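Long-range contact in trehalose-6-phosphate phosphatase (Cryptococcus neoformans, PDB 5DX9), which is a trehalose-phosphatase family protein of the HAD clan, with a magnesium ion bound in the model: residues N189-N201 / P237-A249. Sequence-based numbering, arbitrary orientation.
Sequences NKGEIVRRLMYEN and PVVMKPPVAVTSA
Y199 crosses the two prolines that follow strand 238-240 at a slant. With its CG anti to the backbone N (chi1 179°), the ring swings across the loop, which brings CE1 of Y199 to 3.6 Å from P242 CA, while CD of P243 sits against the root of the ring, 3.7 Å from Y199 CB. The side chain of V246 crosses that of Y199 at about a right angle, its CG2 near the ring. The phenol OH is hydrogen-bonded to the backbone O of P259, which fixes the far end of the ring. From the strand, the selenomethionine M240 runs fully extended (chi3 179°) alongside the helix; its SE lies 4.1 Å from Y199 CB and its terminal CE reaches R195 CB at 3.6 Å. In this HAD-type fold, helix 190-200 packs against the parallel core of the central mixed sheet through V194 and L197, which touch strand 60-65, and its outer side receives the loop and short helix 244-247. K190, at the start of the same helix, makes a salt bridge to the bound 6-O-phosphono-alpha-D-glucopyranose. From helix 244-247, A245 puts its CB against E192 and R196, 3.7 Å from R196 CB. R196 then stretches past V246 CG2, and its NH1 donates to A245 O (3.0 Å, N-H...O 141°), the oxygen lying in the guanidinium plane. NE of R196 forms a salt bridge with E200, and NH2 bonds to Q95, so three partners fix the rotation of the guanidinium. On the other flank a water donates to E192 OE1 and accepts from V244 N.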
# COMPACT_ATOMS: atom_id res chain seq x y z
N ASN A 189 8.91 -1.18 1.85
CA ASN A 189 7.75 -1.76 1.19
C ASN A 189 6.48 -1.35 1.92
O ASN A 189 6.53 -0.77 3.01
CB ASN A 189 7.85 -3.29 1.12
CG ASN A 189 8.01 -3.94 2.48
OD1 ASN A 189 7.06 -4.04 3.26
ND2 ASN A 189 9.22 -4.41 2.77
N LYS A 190 5.33 -1.62 1.30
CA LYS A 190 4.05 -1.24 1.87
C LYS A 190 3.80 -1.95 3.20
O LYS A 190 3.04 -1.46 4.04
CB LYS A 190 2.93 -1.54 0.89
CG LYS A 190 3.00 -0.76 -0.41
CD LYS A 190 2.01 -1.33 -1.40
CE LYS A 190 1.96 -0.51 -2.67
NZ LYS A 190 1.16 -1.19 -3.74
N GLY A 191 4.44 -3.10 3.38
CA GLY A 191 4.28 -3.87 4.60
C GLY A 191 4.87 -3.18 5.82
O GLY A 191 4.29 -3.21 6.90
N GLU A 192 6.03 -2.56 5.64
CA GLU A 192 6.70 -1.88 6.74
C GLU A 192 5.90 -0.67 7.20
O GLU A 192 5.92 -0.31 8.37
CB GLU A 192 8.12 -1.45 6.34
CG GLU A 192 9.09 -2.60 6.24
CD GLU A 192 9.25 -3.33 7.56
OE1 GLU A 192 8.96 -2.72 8.61
OE2 GLU A 192 9.67 -4.51 7.54
N ILE A 193 5.19 -0.04 6.26
CA ILE A 193 4.35 1.10 6.59
C ILE A 193 3.19 0.67 7.47
O ILE A 193 2.87 1.32 8.47
CB ILE A 193 3.80 1.78 5.32
CG1 ILE A 193 4.95 2.30 4.46
CG2 ILE A 193 2.84 2.90 5.69
CD1 ILE A 193 5.91 3.22 5.19
N VAL A 194 2.56 -0.44 7.10
CA VAL A 194 1.46 -1.00 7.87
C VAL A 194 1.90 -1.30 9.30
O VAL A 194 1.15 -1.07 10.24
CB VAL A 194 0.93 -2.30 7.23
CG1 VAL A 194 -0.09 -2.97 8.14
CG2 VAL A 194 0.35 -2.01 5.85
N ARG A 195 3.12 -1.80 9.44
CA ARG A 195 3.65 -2.16 10.75
C ARG A 195 3.96 -0.91 11.57
O ARG A 195 3.68 -0.87 12.77
CB ARG A 195 4.90 -3.02 10.60
CG ARG A 195 4.64 -4.29 9.81
CD ARG A 195 5.30 -5.49 10.46
NE ARG A 195 6.72 -5.59 10.12
CZ ARG A 195 7.18 -6.17 9.02
NH1 ARG A 195 6.33 -6.71 8.15
NH2 ARG A 195 8.48 -6.22 8.80
N ARG A 196 4.53 0.10 10.92
CA ARG A 196 4.72 1.40 11.55
C ARG A 196 3.39 1.92 12.09
O ARG A 196 3.32 2.40 13.22
CB ARG A 196 5.31 2.39 10.56
CG ARG A 196 5.26 3.84 11.03
CD ARG A 196 5.32 4.80 9.86
NE ARG A 196 5.16 6.19 10.28
CZ ARG A 196 6.16 7.03 10.49
NH1 ARG A 196 7.41 6.62 10.30
NH2 ARG A 196 5.92 8.27 10.87
N LEU A 197 2.35 1.83 11.27
CA LEU A 197 1.03 2.31 11.66
C LEU A 197 0.44 1.51 12.82
O LEU A 197 -0.21 2.07 13.69
CB LEU A 197 0.07 2.27 10.46
CG LEU A 197 0.45 3.17 9.29
CD1 LEU A 197 -0.73 3.36 8.36
CD2 LEU A 197 0.97 4.50 9.80
N MSE A 198 0.67 0.19 12.82
CA MSE A 198 0.20 -0.63 13.93
C MSE A 198 0.93 -0.28 15.23
O MSE A 198 0.32 -0.21 16.29
CB MSE A 198 0.36 -2.12 13.61
CG MSE A 198 -0.75 -2.68 12.72
SE MSE A 198 -0.59 -4.59 12.33
CE MSE A 198 1.17 -4.60 11.48
N TYR A 199 2.24 -0.06 15.13
CA TYR A 199 3.03 0.32 16.29
C TYR A 199 2.56 1.66 16.85
O TYR A 199 2.51 1.85 18.06
CB TYR A 199 4.52 0.39 15.95
CG TYR A 199 5.38 0.80 17.13
CD1 TYR A 199 5.87 -0.15 18.01
CD2 TYR A 199 5.68 2.13 17.36
CE1 TYR A 199 6.65 0.22 19.09
CE2 TYR A 199 6.46 2.51 18.44
CZ TYR A 199 6.94 1.55 19.30
OH TYR A 199 7.72 1.91 20.38
N GLU A 200 2.20 2.57 15.96
CA GLU A 200 1.73 3.89 16.36
C GLU A 200 0.38 3.84 17.04
O GLU A 200 0.07 4.68 17.89
CB GLU A 200 1.64 4.82 15.15
CG GLU A 200 2.96 5.25 14.55
CD GLU A 200 2.76 6.20 13.38
OE1 GLU A 200 3.73 6.42 12.62
OE2 GLU A 200 1.64 6.72 13.22
N ASN A 201 -0.44 2.85 16.67
CA ASN A 201 -1.82 2.79 17.14
C ASN A 201 -2.16 1.45 17.77
O ASN A 201 -2.93 0.67 17.21
CB ASN A 201 -2.77 3.08 15.99
CG ASN A 201 -2.49 4.41 15.33
OD1 ASN A 201 -1.65 4.51 14.44
ND2 ASN A 201 -3.20 5.45 15.77
N PRO A 237 -0.74 -11.87 25.58
CA PRO A 237 -0.51 -10.53 25.03
C PRO A 237 0.22 -10.60 23.70
O PRO A 237 1.22 -11.32 23.58
CB PRO A 237 0.37 -9.85 26.10
CG PRO A 237 0.34 -10.77 27.30
CD PRO A 237 0.11 -12.13 26.75
N VAL A 238 -0.26 -9.87 22.70
CA VAL A 238 0.47 -9.75 21.44
C VAL A 238 1.38 -8.53 21.51
O VAL A 238 0.92 -7.39 21.43
CB VAL A 238 -0.48 -9.63 20.23
CG1 VAL A 238 -1.56 -8.60 20.50
CG2 VAL A 238 0.31 -9.30 18.97
N VAL A 239 2.67 -8.78 21.68
CA VAL A 239 3.65 -7.71 21.83
C VAL A 239 4.35 -7.41 20.51
O VAL A 239 4.65 -8.33 19.74
CB VAL A 239 4.69 -8.06 22.90
CG1 VAL A 239 5.78 -7.00 22.96
CG2 VAL A 239 4.03 -8.23 24.26
N MSE A 240 4.62 -6.14 20.26
CA MSE A 240 5.29 -5.74 19.03
C MSE A 240 6.48 -4.83 19.29
O MSE A 240 6.35 -3.78 19.92
CB MSE A 240 4.30 -5.04 18.10
CG MSE A 240 4.89 -4.68 16.76
SE MSE A 240 3.70 -3.58 15.68
CE MSE A 240 4.88 -3.37 14.14
N LYS A 241 7.65 -5.23 18.80
CA LYS A 241 8.84 -4.39 18.87
C LYS A 241 8.71 -3.22 17.89
O LYS A 241 7.94 -3.30 16.93
CB LYS A 241 10.11 -5.19 18.54
CG LYS A 241 10.35 -6.42 19.39
CD LYS A 241 11.76 -6.96 19.17
CE LYS A 241 11.96 -8.34 19.77
NZ LYS A 241 11.55 -9.42 18.84
N PRO A 242 9.45 -2.13 18.15
CA PRO A 242 9.49 -1.01 17.20
C PRO A 242 10.04 -1.46 15.85
O PRO A 242 11.17 -1.93 15.77
CB PRO A 242 10.44 -0.02 17.89
CG PRO A 242 10.36 -0.36 19.34
CD PRO A 242 10.18 -1.85 19.39
N PRO A 243 9.24 -1.30 14.78
CA PRO A 243 9.59 -1.76 13.44
C PRO A 243 10.56 -0.83 12.72
O PRO A 243 10.75 0.32 13.14
CB PRO A 243 8.24 -1.79 12.72
CG PRO A 243 7.47 -0.70 13.37
CD PRO A 243 7.90 -0.68 14.82
N VAL A 244 11.16 -1.32 11.64
CA VAL A 244 12.16 -0.58 10.88
C VAL A 244 11.62 0.74 10.34
O VAL A 244 12.33 1.74 10.32
CB VAL A 244 12.70 -1.42 9.71
CG1 VAL A 244 13.70 -0.63 8.89
CG2 VAL A 244 13.33 -2.70 10.23
N ALA A 245 10.36 0.74 9.92
CA ALA A 245 9.74 1.94 9.37
C ALA A 245 9.54 3.00 10.44
O ALA A 245 9.11 4.12 10.14
CB ALA A 245 8.42 1.59 8.70
N VAL A 246 9.84 2.65 11.68
CA VAL A 246 9.75 3.59 12.79
C VAL A 246 11.14 4.02 13.26
O VAL A 246 11.39 5.21 13.49
CB VAL A 246 8.99 2.98 13.99
CG1 VAL A 246 9.22 3.81 15.24
CG2 VAL A 246 7.51 2.85 13.67
N THR A 247 12.04 3.05 13.39
CA THR A 247 13.35 3.29 13.99
C THR A 247 14.33 3.96 13.04
O THR A 247 15.18 4.74 13.47
CB THR A 247 13.96 1.97 14.49
OG1 THR A 247 14.06 1.04 13.39
CG2 THR A 247 13.10 1.37 15.58
N SER A 248 14.23 3.64 11.75
CA SER A 248 15.16 4.16 10.76
C SER A 248 15.05 5.68 10.62
O SER A 248 16.02 6.34 10.25
CB SER A 248 14.91 3.49 9.40
OG SER A 248 13.58 3.67 8.98
N ALA A 249 13.88 6.22 10.93
CA ALA A 249 13.64 7.66 10.83
C ALA A 249 14.20 8.40 12.04
O ALA A 249 14.47 9.61 11.98
CB ALA A 249 12.16 7.95 10.67
O HOH W 1 10.29 -4.01 10.85